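Local coordinates for glucose import ATP-binding protein GlcV (PDB 1OXX) that hydrolyses ATP as the energy-coupling subunit of an archaeal ABC transporter that takes up glucose, at residues I26-E29 against N30-F34; T45-M48 against R49-G53; F105-N109 against M110-K114; R118-V121 against E122-K126; I127-I130 against H131-L134. The protein carries 1 engineered substitution. One frame throughout, in Å; residues are numbered along the deposited sequence.

Interaction 1 of 5, residues I26-E29 against N30-F34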
loop_
_atom_site.group_PDB
_atom_site.type_symbol
_atom_site.label_atom_id
_atom_site.label_comp_id
_atom_site.label_asym_id
_atom_site.label_seq_id
_atom_site.Cartn_x
_atom_site.Cartn_y
_atom_site.Cartn_z
ATOM N N ILE A 26 -11.831 12.747 -0.864
ATOM C CA ILE A 26 -11.889 11.716 0.165
ATOM C C ILE A 26 -12.310 12.350 1.469
ATOM O O ILE A 26 -11.858 13.444 1.789
ATOM C CB ILE A 26 -10.507 11.084 0.441
ATOM C CG1 ILE A 26 -9.719 10.829 -0.827
ATOM C CG2 ILE A 26 -10.675 9.800 1.234
ATOM C CD1 ILE A 26 -8.277 10.421 -0.546
ATOM N N ASN A 27 -13.197 11.670 2.192
ATOM C CA ASN A 27 -13.575 12.065 3.542
ATOM C C ASN A 27 -13.076 10.967 4.471
ATOM O O ASN A 27 -13.630 9.853 4.487
ATOM C CB ASN A 27 -15.090 12.223 3.707
ATOM C CG ASN A 27 -15.694 13.235 2.750
ATOM O OD1 ASN A 27 -15.096 14.275 2.460
ATOM N ND2 ASN A 27 -16.923 12.961 2.295
ATOM N N ILE A 28 -11.993 11.231 5.203
ATOM C CA ILE A 28 -11.401 10.267 6.138
ATOM C C ILE A 28 -11.951 10.543 7.520
ATOM O O ILE A 28 -11.882 11.664 8.007
ATOM C CB ILE A 28 -9.860 10.404 6.133
ATOM C CG1 ILE A 28 -9.325 10.126 4.730
ATOM C CG2 ILE A 28 -9.230 9.450 7.124
ATOM C CD1 ILE A 28 -7.836 10.374 4.571
ATOM N N GLU A 29 -12.515 9.518 8.146
ATOM C CA GLU A 29 -13.176 9.691 9.427
ATOM C C GLU A 29 -12.210 9.676 10.599
ATOM O O GLU A 29 -11.079 9.209 10.506
ATOM C CB GLU A 29 -14.226 8.592 9.605
ATOM C CG GLU A 29 -15.356 8.676 8.585
ATOM C CD GLU A 29 -16.112 9.999 8.618
ATOM O OE1 GLU A 29 -16.255 10.590 9.705
ATOM O OE2 GLU A 29 -16.562 10.462 7.543
ATOM N N ASN A 30 -12.676 10.249 11.703
ATOM C CA ASN A 30 -11.919 10.294 12.928
ATOM C C ASN A 30 -11.525 8.889 13.355
ATOM O O ASN A 30 -12.378 8.008 13.517
ATOM C CB ASN A 30 -12.800 10.965 14.000
ATOM C CG ASN A 30 -12.122 11.086 15.344
ATOM O OD1 ASN A 30 -12.132 12.156 15.952
ATOM N ND2 ASN A 30 -11.559 9.990 15.830
ATOM N N GLY A 31 -10.221 8.677 13.523
ATOM C CA GLY A 31 -9.694 7.415 13.999
ATOM C C GLY A 31 -9.584 6.335 12.938
ATOM O O GLY A 31 -9.227 5.189 13.240
ATOM N N GLU A 32 -9.895 6.690 11.701
ATOM C CA GLU A 32 -9.836 5.722 10.615
ATOM C C GLU A 32 -8.398 5.422 10.196
ATOM O O GLU A 32 -7.539 6.281 10.272
ATOM C CB GLU A 32 -10.661 6.215 9.420
ATOM C CG GLU A 32 -10.753 5.200 8.279
ATOM C CD GLU A 32 -11.725 5.602 7.181
ATOM O OE1 GLU A 32 -11.938 6.805 6.969
ATOM O OE2 GLU A 32 -12.287 4.694 6.515
ATOM N N ARG A 33 -8.154 4.171 9.794
ATOM C CA ARG A 33 -6.894 3.732 9.228
ATOM C C ARG A 33 -7.105 3.682 7.718
ATOM O O ARG A 33 -7.787 2.785 7.200
ATOM C CB ARG A 33 -6.508 2.358 9.782
ATOM C CG ARG A 33 -6.287 2.351 11.293
ATOM C CD ARG A 33 -5.981 0.978 11.879
ATOM N NE ARG A 33 -6.380 -0.115 10.995
ATOM C CZ ARG A 33 -6.144 -1.399 11.242
ATOM N NH1 ARG A 33 -5.526 -1.763 12.359
ATOM N NH2 ARG A 33 -6.528 -2.325 10.374
ATOM N N PHE A 34 -6.578 4.690 7.038
ATOM C CA PHE A 34 -6.735 4.853 5.610
ATOM C C PHE A 34 -5.419 4.670 4.890
ATOM O O PHE A 34 -4.390 5.167 5.320
ATOM C CB PHE A 34 -7.306 6.231 5.287
ATOM C CG PHE A 34 -7.867 6.348 3.911
ATOM C CD1 PHE A 34 -9.188 6.024 3.664
ATOM C CD2 PHE A 34 -7.098 6.785 2.861
ATOM C CE1 PHE A 34 -9.705 6.126 2.413
ATOM C CE2 PHE A 34 -7.622 6.876 1.586
ATOM C CZ PHE A 34 -8.929 6.549 1.374
#
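Glu-32, the last residue of a type II beta turn that begins at Glu-29, folds its side chain back onto the strand that leads into the turn. Its CB sits 3.2 Å from the carbonyl O of Glu-29. That oxygen also takes the backbone N-H of Glu-32, closing the turn with Glu-32 N to Glu-29 O at 3.0 Å. With CG anti to the backbone N (chi1 -175°) and the chain extended beyond it, the carboxylate is carried across Ile-28 at about a right angle. OE1 then accepts the Glu-29 N-H in a nearly straight bond, Glu-29 N to Glu-32 OE1 3.0 Å, 166° at the hydrogen. The donor comes in on the anti side of the carboxylate. OE1 also lies 3.6 Å from Ile-28 CA, while OE2 forms a salt bridge with Arg-210. Cut back to an alanine, this position would probably leave the Glu-29 N-H without its acceptor and Arg-210 without its carboxylate mate.

Deeper in, the ring of Phe-34 packs against Ile-26 and Ile-28. Ile-28 CG1 stands 4.1 Å above the plane of one Phe-34 ring face, displaced toward the rim, and Ile-26 CG2 approaches Phe-34 CZ obliquely at 3.7 Å. Gly-31 supplies the positive phi of the turn. This is a type II turn that hands the chain from strand 18-28, an outermost strand of the antiparallel sheet, to strand 33-37 of the mixed sheet, the strand that runs into the Walker A loop of the ABC ATPase.

Interaction 2 of 5, residues T45-M48 against R49-G53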
loop_
_atom_site.group_PDB
_atom_site.type_symbol
_atom_site.label_atom_id
_atom_site.label_comp_id
_atom_site.label_asym_id
_atom_site.label_seq_id
_atom_site.Cartn_x
_atom_site.Cartn_y
_atom_site.Cartn_z
ATOM N N THR A 45 3.458 10.598 -2.532
ATOM C CA THR A 45 4.183 11.437 -1.595
ATOM C C THR A 45 3.679 12.868 -1.699
ATOM O O THR A 45 3.604 13.569 -0.682
ATOM C CB THR A 45 5.701 11.346 -1.859
ATOM O OG1 THR A 45 6.175 10.082 -1.379
ATOM C CG2 THR A 45 6.474 12.399 -1.078
ATOM N N THR A 46 3.331 13.301 -2.909
ATOM C CA THR A 46 2.753 14.634 -3.065
ATOM C C THR A 46 1.476 14.728 -2.232
ATOM O O THR A 46 1.269 15.688 -1.493
ATOM C CB THR A 46 2.476 14.926 -4.523
ATOM O OG1 THR A 46 3.729 15.036 -5.217
ATOM C CG2 THR A 46 1.797 16.299 -4.704
ATOM N N PHE A 47 0.612 13.733 -2.349
ATOM C CA PHE A 47 -0.602 13.702 -1.541
ATOM C C PHE A 47 -0.256 13.770 -0.059
ATOM O O PHE A 47 -0.825 14.552 0.694
ATOM C CB PHE A 47 -1.399 12.423 -1.818
ATOM C CG PHE A 47 -2.684 12.320 -1.043
ATOM C CD1 PHE A 47 -3.801 13.043 -1.423
ATOM C CD2 PHE A 47 -2.782 11.496 0.061
ATOM C CE1 PHE A 47 -4.993 12.946 -0.707
ATOM C CE2 PHE A 47 -3.971 11.397 0.768
ATOM C CZ PHE A 47 -5.071 12.123 0.385
ATOM N N MET A 48 0.709 12.969 0.359
ATOM C CA MET A 48 1.052 12.943 1.759
ATOM C C MET A 48 1.591 14.285 2.242
ATOM O O MET A 48 1.316 14.728 3.366
ATOM C CB MET A 48 2.077 11.842 2.014
ATOM C CG MET A 48 2.414 11.718 3.501
ATOM S SD MET A 48 2.399 10.075 4.223
ATOM C CE MET A 48 0.684 9.920 4.598
ATOM N N ARG A 49 2.400 14.922 1.400
ATOM C CA ARG A 49 2.975 16.211 1.745
ATOM C C ARG A 49 1.877 17.269 1.883
ATOM O O ARG A 49 1.981 18.170 2.712
ATOM C CB ARG A 49 4.012 16.632 0.698
ATOM C CG ARG A 49 5.324 15.893 0.839
ATOM C CD ARG A 49 6.327 16.172 -0.257
ATOM N NE ARG A 49 6.893 17.513 -0.212
ATOM C CZ ARG A 49 7.875 17.876 0.598
ATOM N NH1 ARG A 49 8.406 17.000 1.429
ATOM N NH2 ARG A 49 8.342 19.118 0.561
ATOM N N ILE A 50 0.827 17.154 1.074
ATOM C CA ILE A 50 -0.294 18.076 1.190
ATOM C C ILE A 50 -1.036 17.834 2.503
ATOM O O ILE A 50 -1.421 18.787 3.198
ATOM C CB ILE A 50 -1.203 17.972 -0.039
ATOM C CG1 ILE A 50 -0.517 18.656 -1.213
ATOM C CG2 ILE A 50 -2.546 18.611 0.222
ATOM C CD1 ILE A 50 -1.221 18.497 -2.542
ATOM N N ILE A 51 -1.268 16.573 2.862
ATOM C CA ILE A 51 -1.907 16.310 4.159
ATOM C C ILE A 51 -1.021 16.823 5.307
ATOM O O ILE A 51 -1.538 17.348 6.286
ATOM C CB ILE A 51 -2.225 14.804 4.345
ATOM C CG1 ILE A 51 -3.052 14.257 3.182
ATOM C CG2 ILE A 51 -2.922 14.572 5.671
ATOM C CD1 ILE A 51 -4.356 14.978 2.942
ATOM N N ALA A 52 0.294 16.684 5.177
ATOM C CA ALA A 52 1.201 17.123 6.246
ATOM C C ALA A 52 1.304 18.636 6.340
ATOM O O ALA A 52 1.558 19.184 7.408
ATOM C CB ALA A 52 2.577 16.528 6.049
ATOM N N GLY A 53 1.106 19.321 5.225
ATOM C CA GLY A 53 1.242 20.764 5.199
ATOM C C GLY A 53 2.615 21.184 4.684
ATOM O O GLY A 53 2.980 22.356 4.763
#
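The ring of Phe-47 and the branched chain of Ile-51, one helical turn apart, meet obliquely on the buried side of helix 41-52. Ile-51 CG1 comes over one ring face, 4.1 Å from the Phe-47 ring centroid and 22° off its normal, a CH-pi contact displaced toward the rim. Further along, Ile-51 CD1 touches Phe-47 CZ at 3.9 Å. Phe-47 has CG anti to the backbone N (chi1 -179°) and Ile-51 has CG1 beside its own N, and this pairing brings the isoleucine under the ring rather than beside it. Both side chains also pack on Leu-195 of strand 193-198, so an alanine in place of Phe-47 would probably open a gap beside Ile-51 and Leu-195.

On the exposed side a second pair crosses at a slant: Thr-45 CG2 lies 3.9 Å from Arg-49 CD, and the arginine then bends off at chi3, its end leading away from the first turn. The Thr-45 hydroxyl is engaged with Asp-165, and that of Thr-46 with the carbonyl O of Ala-42. Regular helical bonds run beneath the side chains, among them Arg-49 N to Thr-45 O at 2.8 Å and Ile-51 N to Phe-47 O at 3.0 Å.

At the far end Gly-53, with positive phi, is the C-prime residue of a Schellman motif that stops the helix. Thr-45 and Thr-46 are inferred ATP-binding residues, and the whole is the helix that follows the P-loop (Walker A) in the strand-loop-helix of P-loop ATPases.

Interaction 3 of 5, residues F105-N109 against M110-K114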
loop_
_atom_site.group_PDB
_atom_site.type_symbol
_atom_site.label_atom_id
_atom_site.label_comp_id
_atom_site.label_asym_id
_atom_site.label_seq_id
_atom_site.Cartn_x
_atom_site.Cartn_y
_atom_site.Cartn_z
ATOM N N PHE A 105 13.666 16.720 20.115
ATOM C CA PHE A 105 13.741 17.822 19.168
ATOM C C PHE A 105 12.411 18.538 18.900
ATOM O O PHE A 105 12.369 19.764 18.929
ATOM C CB PHE A 105 14.371 17.344 17.855
ATOM C CG PHE A 105 14.750 18.467 16.933
ATOM C CD1 PHE A 105 15.851 19.258 17.206
ATOM C CD2 PHE A 105 13.993 18.740 15.819
ATOM C CE1 PHE A 105 16.197 20.299 16.363
ATOM C CE2 PHE A 105 14.335 19.778 14.971
ATOM C CZ PHE A 105 15.440 20.555 15.249
ATOM N N PRO A 106 11.330 17.808 18.641
ATOM C CA PRO A 106 10.057 18.479 18.349
ATOM C C PRO A 106 9.520 19.292 19.516
ATOM O O PRO A 106 8.629 20.115 19.309
ATOM C CB PRO A 106 9.114 17.316 18.031
ATOM C CG PRO A 106 10.028 16.193 17.597
ATOM C CD PRO A 106 11.226 16.346 18.510
ATOM N N LEU A 107 10.039 19.073 20.716
ATOM C CA LEU A 107 9.540 19.766 21.903
ATOM C C LEU A 107 10.268 21.070 22.206
ATOM O O LEU A 107 9.910 21.768 23.151
ATOM C CB LEU A 107 9.670 18.864 23.120
ATOM C CG LEU A 107 8.958 17.506 23.070
ATOM C CD1 LEU A 107 9.117 16.751 24.374
ATOM C CD2 LEU A 107 7.499 17.716 22.759
ATOM N N THR A 108 11.267 21.388 21.397
ATOM C CA THR A 108 12.144 22.536 21.631
ATOM C C THR A 108 11.407 23.834 21.923
ATOM O O THR A 108 11.770 24.566 22.849
ATOM C CB THR A 108 13.051 22.735 20.419
ATOM O OG1 THR A 108 13.864 21.575 20.230
ATOM C CG2 THR A 108 14.052 23.856 20.672
ATOM N N ASN A 109 10.381 24.119 21.136
ATOM C CA ASN A 109 9.642 25.366 21.294
ATOM C C ASN A 109 8.183 25.163 21.700
ATOM O O ASN A 109 7.293 25.915 21.288
ATOM C CB ASN A 109 9.734 26.179 20.010
ATOM C CG ASN A 109 11.173 26.496 19.623
ATOM O OD1 ASN A 109 11.923 27.120 20.389
ATOM N ND2 ASN A 109 11.565 26.070 18.428
ATOM N N MET A 110 7.951 24.162 22.545
ATOM C CA MET A 110 6.609 23.845 23.021
ATOM C C MET A 110 6.353 24.333 24.446
ATOM O O MET A 110 5.460 23.857 25.130
ATOM C CB MET A 110 6.366 22.340 22.905
ATOM C CG MET A 110 6.436 21.852 21.462
ATOM S SD MET A 110 5.260 22.714 20.372
ATOM C CE MET A 110 3.811 22.193 21.127
ATOM N N LYS A 111 7.154 25.298 24.875
ATOM C CA LYS A 111 7.001 25.914 26.183
ATOM C C LYS A 111 7.039 24.923 27.333
ATOM O O LYS A 111 6.338 25.065 28.330
ATOM C CB LYS A 111 5.714 26.740 26.233
ATOM C CG LYS A 111 5.715 27.906 25.258
ATOM C CD LYS A 111 4.451 28.746 25.377
ATOM C CE LYS A 111 3.242 28.048 24.767
ATOM N NZ LYS A 111 2.806 26.862 25.554
ATOM N N MET A 112 7.930 23.943 27.215
ATOM C CA MET A 112 8.117 22.941 28.239
ATOM C C MET A 112 9.457 23.142 28.938
ATOM O O MET A 112 10.453 23.460 28.291
ATOM C CB MET A 112 8.058 21.547 27.606
ATOM C CG MET A 112 6.692 21.254 26.999
ATOM S SD MET A 112 6.588 19.718 26.064
ATOM C CE MET A 112 6.992 18.577 27.244
ATOM N N SER A 113 9.493 22.927 30.244
ATOM C CA SER A 113 10.740 23.000 30.982
ATOM C C SER A 113 11.615 21.780 30.669
ATOM O O SER A 113 11.166 20.806 30.079
ATOM C CB SER A 113 10.462 23.002 32.479
ATOM O OG SER A 113 9.971 21.728 32.895
ATOM N N LYS A 114 12.850 21.815 31.143
ATOM C CA LYS A 114 13.769 20.712 30.940
ATOM C C LYS A 114 13.208 19.406 31.503
ATOM O O LYS A 114 13.275 18.357 30.860
ATOM C CB LYS A 114 15.108 21.030 31.611
ATOM C CG LYS A 114 16.226 20.059 31.271
ATOM C CD LYS A 114 17.599 20.594 31.694
ATOM C CE LYS A 114 17.793 22.086 31.357
ATOM N NZ LYS A 114 17.690 22.428 29.901
HETATM O O HOH W 1 10.052 23.453 25.220
#
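Leu-107 and Met-112 face each other across the link between helices 99-104 and 114-127, a short 3-10 segment that runs into a type I beta turn from Leu-107 to Met-110. Their branches meet in two places: Leu-107 CD2 lies 4.0 Å from Met-112 SD, and Leu-107 CD1 is equally far from Met-112 CE. The bend of Met-112 at chi3 (60°) brings its methyl round to the leucine. Met-110 folds back another way, its CG resting 3.5 Å from the carbonyl O of Pro-106.

Behind these side chains the turn is closed by Met-110 N to Leu-107 O, 3.2 Å long, with the donor well above the carbonyl plane. A water bridges the two arms of the loop: it accepts the Met-112 N-H at 3.0 Å and lies 2.7 Å from Leu-107 O. Lys-111, with positive phi, bends the chain between the two methionines.

Further out, Leu-107 packs on Val-156 and Lys-157, and Met-112 on Ile-117 of the next helix. Ser-113 is the N-cap of that helix, while its own N-H goes to Glu-116. At the start of the loop the 3-10 segment is pinned by Phe-105, whose carbonyl O receives two bonds from one residue: the Thr-108 N-H and the Thr-108 hydroxyl, with OG1 to Phe-105 O at 2.7 Å.

Interaction 4 of 5, residues R118-V121 against E122-K126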
loop_
_atom_site.group_PDB
_atom_site.type_symbol
_atom_site.label_atom_id
_atom_site.label_comp_id
_atom_site.label_asym_id
_atom_site.label_seq_id
_atom_site.Cartn_x
_atom_site.Cartn_y
_atom_site.Cartn_z
ATOM N N ARG A 118 12.069 15.949 29.578
ATOM C CA ARG A 118 12.704 14.675 29.929
ATOM C C ARG A 118 11.658 13.636 30.256
ATOM O O ARG A 118 11.710 12.506 29.772
ATOM C CB ARG A 118 13.648 14.856 31.115
ATOM C CG ARG A 118 14.356 13.556 31.468
ATOM C CD ARG A 118 15.099 13.584 32.776
ATOM N NE ARG A 118 14.200 13.885 33.883
ATOM C CZ ARG A 118 13.297 13.043 34.369
ATOM N NH1 ARG A 118 13.169 11.828 33.852
ATOM N NH2 ARG A 118 12.519 13.414 35.375
ATOM N N LYS A 119 10.665 14.047 31.032
ATOM C CA LYS A 119 9.621 13.126 31.435
ATOM C C LYS A 119 8.837 12.621 30.229
ATOM O O LYS A 119 8.529 11.430 30.114
ATOM C CB LYS A 119 8.724 13.782 32.493
ATOM C CG LYS A 119 9.437 13.941 33.829
ATOM C CD LYS A 119 8.567 14.604 34.886
ATOM C CE LYS A 119 9.360 14.888 36.161
ATOM N NZ LYS A 119 8.502 15.544 37.184
ATOM N N ARG A 120 8.558 13.509 29.287
ATOM C CA ARG A 120 7.786 13.117 28.117
ATOM C C ARG A 120 8.573 12.176 27.211
ATOM O O ARG A 120 8.064 11.148 26.748
ATOM C CB ARG A 120 7.333 14.342 27.325
ATOM C CG ARG A 120 6.547 14.008 26.073
ATOM C CD ARG A 120 5.298 13.188 26.340
ATOM N NE ARG A 120 4.604 12.881 25.101
ATOM C CZ ARG A 120 3.708 11.910 24.945
ATOM N NH1 ARG A 120 3.367 11.133 25.966
ATOM N NH2 ARG A 120 3.151 11.719 23.752
ATOM N N VAL A 121 9.822 12.529 26.946
ATOM C CA VAL A 121 10.658 11.684 26.122
ATOM C C VAL A 121 10.823 10.304 26.763
ATOM O O VAL A 121 10.704 9.284 26.091
ATOM C CB VAL A 121 12.037 12.324 25.910
ATOM C CG1 VAL A 121 13.008 11.331 25.234
ATOM C CG2 VAL A 121 11.877 13.608 25.093
ATOM N N GLU A 122 11.092 10.267 28.063
ATOM C CA GLU A 122 11.261 8.980 28.743
ATOM C C GLU A 122 9.996 8.141 28.722
ATOM O O GLU A 122 10.071 6.919 28.581
ATOM C CB GLU A 122 11.783 9.156 30.159
ATOM C CG GLU A 122 13.249 9.542 30.169
ATOM C CD GLU A 122 13.884 9.426 31.537
ATOM O OE1 GLU A 122 14.687 10.309 31.880
ATOM O OE2 GLU A 122 13.591 8.428 32.252
ATOM N N GLU A 123 8.845 8.798 28.860
ATOM C CA GLU A 123 7.564 8.102 28.882
ATOM C C GLU A 123 7.322 7.419 27.536
ATOM O O GLU A 123 6.969 6.221 27.459
ATOM C CB GLU A 123 6.455 9.110 29.212
ATOM C CG GLU A 123 5.027 8.661 29.006
ATOM C CD GLU A 123 4.041 9.776 29.324
ATOM O OE1 GLU A 123 4.200 10.900 28.786
ATOM O OE2 GLU A 123 3.115 9.538 30.125
ATOM N N VAL A 124 7.517 8.162 26.458
ATOM C CA VAL A 124 7.308 7.615 25.140
ATOM C C VAL A 124 8.346 6.528 24.847
ATOM O O VAL A 124 8.046 5.502 24.265
ATOM C CB VAL A 124 7.353 8.731 24.081
ATOM C CG1 VAL A 124 7.208 8.174 22.704
ATOM C CG2 VAL A 124 6.264 9.753 24.382
ATOM N N ALA A 125 9.583 6.765 25.248
ATOM C CA ALA A 125 10.618 5.784 25.017
ATOM C C ALA A 125 10.313 4.480 25.762
ATOM O O ALA A 125 10.574 3.397 25.241
ATOM C CB ALA A 125 11.976 6.338 25.429
ATOM N N LYS A 126 9.768 4.564 26.971
ATOM C CA LYS A 126 9.413 3.341 27.704
ATOM C C LYS A 126 8.312 2.575 26.988
ATOM O O LYS A 126 8.373 1.347 26.857
ATOM C CB LYS A 126 8.994 3.683 29.122
#
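Arg-120 crosses Val-124 at a slant and reaches Glu-123, and the tight part of this stretch of helix 114-127 is the methyl against the flat group. Val-124 CG2 sits over the centre of one guanidinium face, 3.4 Å from Arg-120 CZ. Glu-123, at the exposed rim, comes to the edge of the same group: Arg-120 NH1 donates to Glu-123 OE1 at 2.9 Å, with the oxygen in the guanidinium plane but the donor well above the carboxylate plane, the two planes standing nearly perpendicular. The bend of the arginine at chi2 (58°) lays it forward along the helix, where one methyl and one carboxylate can both meet it. Its NE goes to the carbonyl O of Val-156, so the flat group is held from several directions. Equally close-packed is Val-121, buried against Phe-100, Ile-103 and Ala-104 of helix 99-104.

The other flank is looser. Arg-118 bends at chi3 and offers NH1 to Glu-122 OE1, a salt bridge of 2.9 Å; again the acceptor lies in the guanidinium plane and is met from above the carboxylate, the planes 65° apart. Both ends have second partners, Glu-115 for the arginine and His-131 for Glu-122 OE2. Lys-119, between the two arginines, is exposed.

Backbone bonds such as Val-124 N to Arg-120 O, 3.0 Å, carry the helix through both parts. Ion pairs on two flanks, with Val-121, Val-124 and Ala-125 on the buried side, mark an amphipathic surface helix, here in the helical subdomain of the ABC ATPase.

Interaction 5 of 5, residues I127-I130 against H131-L134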
loop_
_atom_site.group_PDB
_atom_site.type_symbol
_atom_site.label_atom_id
_atom_site.label_comp_id
_atom_site.label_asym_id
_atom_site.label_seq_id
_atom_site.Cartn_x
_atom_site.Cartn_y
_atom_site.Cartn_z
ATOM N N ILE A 127 7.295 3.287 26.527
ATOM C CA ILE A 127 6.198 2.637 25.833
ATOM C C ILE A 127 6.677 1.905 24.574
ATOM O O ILE A 127 6.209 0.811 24.282
ATOM C CB ILE A 127 5.122 3.688 25.486
ATOM C CG1 ILE A 127 4.372 4.123 26.749
ATOM C CG2 ILE A 127 4.159 3.141 24.435
ATOM C CD1 ILE A 127 3.536 5.407 26.566
ATOM N N LEU A 128 7.652 2.478 23.859
ATOM C CA LEU A 128 8.156 1.911 22.627
ATOM C C LEU A 128 9.406 1.046 22.837
ATOM O O LEU A 128 10.087 0.651 21.887
ATOM C CB LEU A 128 8.430 3.035 21.612
ATOM C CG LEU A 128 7.209 3.785 21.072
ATOM C CD1 LEU A 128 7.592 4.932 20.166
ATOM C CD2 LEU A 128 6.306 2.816 20.324
ATOM N N ASP A 129 9.704 0.783 24.103
ATOM C CA ASP A 129 10.807 -0.080 24.524
ATOM C C ASP A 129 12.164 0.284 23.936
ATOM O O ASP A 129 12.925 -0.581 23.481
ATOM C CB ASP A 129 10.481 -1.545 24.241
ATOM C CG ASP A 129 11.403 -2.511 24.970
ATOM O OD1 ASP A 129 11.877 -2.191 26.087
ATOM O OD2 ASP A 129 11.693 -3.637 24.492
ATOM N N ILE A 130 12.471 1.581 23.984
ATOM C CA ILE A 130 13.803 2.077 23.608
ATOM C C ILE A 130 14.393 2.969 24.683
ATOM O O ILE A 130 15.361 3.687 24.448
ATOM C CB ILE A 130 13.802 2.837 22.259
ATOM C CG1 ILE A 130 12.628 3.814 22.192
ATOM C CG2 ILE A 130 13.784 1.835 21.114
ATOM C CD1 ILE A 130 12.663 4.788 21.042
ATOM N N HIS A 131 13.812 2.906 25.876
ATOM C CA HIS A 131 14.290 3.719 26.984
ATOM C C HIS A 131 15.761 3.421 27.302
ATOM O O HIS A 131 16.522 4.314 27.676
ATOM C CB HIS A 131 13.396 3.476 28.209
ATOM C CG HIS A 131 13.697 4.361 29.366
ATOM N ND1 HIS A 131 14.597 4.008 30.340
ATOM C CD2 HIS A 131 13.243 5.594 29.698
ATOM C CE1 HIS A 131 14.671 4.972 31.238
ATOM N NE2 HIS A 131 13.858 5.950 30.873
ATOM N N HIS A 132 16.152 2.164 27.127
ATOM C CA HIS A 132 17.489 1.710 27.483
ATOM C C HIS A 132 18.572 2.058 26.471
ATOM O O HIS A 132 19.754 1.821 26.724
ATOM C CB HIS A 132 17.500 0.202 27.727
ATOM C CG HIS A 132 17.006 -0.608 26.567
ATOM N ND1 HIS A 132 15.699 -0.566 26.133
ATOM C CD2 HIS A 132 17.636 -1.504 25.766
ATOM C CE1 HIS A 132 15.546 -1.395 25.112
ATOM N NE2 HIS A 132 16.712 -1.971 24.867
ATOM N N VAL A 133 18.185 2.623 25.327
ATOM C CA VAL A 133 19.182 3.045 24.344
ATOM C C VAL A 133 19.105 4.557 24.043
ATOM O O VAL A 133 19.576 5.025 23.009
ATOM C CB VAL A 133 19.071 2.226 23.042
ATOM C CG1 VAL A 133 19.436 0.754 23.299
ATOM C CG2 VAL A 133 17.691 2.292 22.453
ATOM N N LEU A 134 18.497 5.324 24.936
ATOM C CA LEU A 134 18.361 6.765 24.718
ATOM C C LEU A 134 19.676 7.498 24.538
ATOM O O LEU A 134 19.695 8.535 23.876
ATOM C CB LEU A 134 17.540 7.416 25.841
ATOM C CG LEU A 134 16.035 7.165 25.790
ATOM C CD1 LEU A 134 15.324 7.562 27.083
ATOM C CD2 LEU A 134 15.414 7.890 24.610
HETATM O O HOH W 2 13.097 0.089 27.054
#
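A Schellman motif ends helix 114-127 and leads, through Leu-128 to Ile-130, into a short 3-10 turn; across that junction Asp-129 meets His-132, and Ile-130 meets Val-133. Asp-129, with phi of 53°, is the C-prime residue: its N-H returns to Lys-126 O and that of Ile-130 to Ala-125 O. The next turn is closed by Val-133 N to Ile-130 O at 3.1 Å, the donor standing above the carbonyl plane.

Beside this bond, Ile-130 and Val-133 cross at about a right angle. Val-133 CG2 touches Ile-130 CB at 3.9 Å and lies 3.4 Å from Ile-130 O, so the methyl partly shelters the bonded carbonyl. Ile-130 also packs on Val-149 of helix 143-155 and on Ile-103 of helix 99-104, which places the pair at the inner side of the junction.

The outer side is polar. His-132 holds CG between its backbone N and carbonyl carbon (chi1 57°), which swings the ring back over the turn until CE1 is 3.2 Å from Asp-129 O, with that oxygen at the ring edge and near its plane. One water gathers the rest: it donates to Asp-129 OD1 at 2.8 Å, lies 2.8 Å from His-132 ND1 and takes a weak bond from His-131 N. His-131 NE2 is hydrogen-bonded to Glu-122.

Carboxylate and imidazole are thus joined through water rather than directly, Asp-129 OD1 and His-132 ND1 being 4.2 Å apart. The nearby negative charge would probably favour protonation of His-132, though only modestly at a water-separated, exposed site.

In the fold
From the N terminus the five contacts follow in series, each a local one, so none nests in or crosses another. Interaction 1 closes the turn between the antiparallel sheet and the mixed sheet; interaction 2 lies on the helix just after strand 33-37, and the two touch where Ile-26 CD1 packs on Phe-47 CZ at 3.7 Å. The chain then passes to the helical part, where interaction 3 closes the loop ahead of helix 114-127, interaction 4 lies along that helix and interaction 5 turns the chain out of it. Leu-107 packs on Arg-120 and Val-121, while Ala-125 CB packs on Leu-134 CD2, tying 3, 4 and 5 together. Interactions 1 and 4 are centred about 28 Å apart.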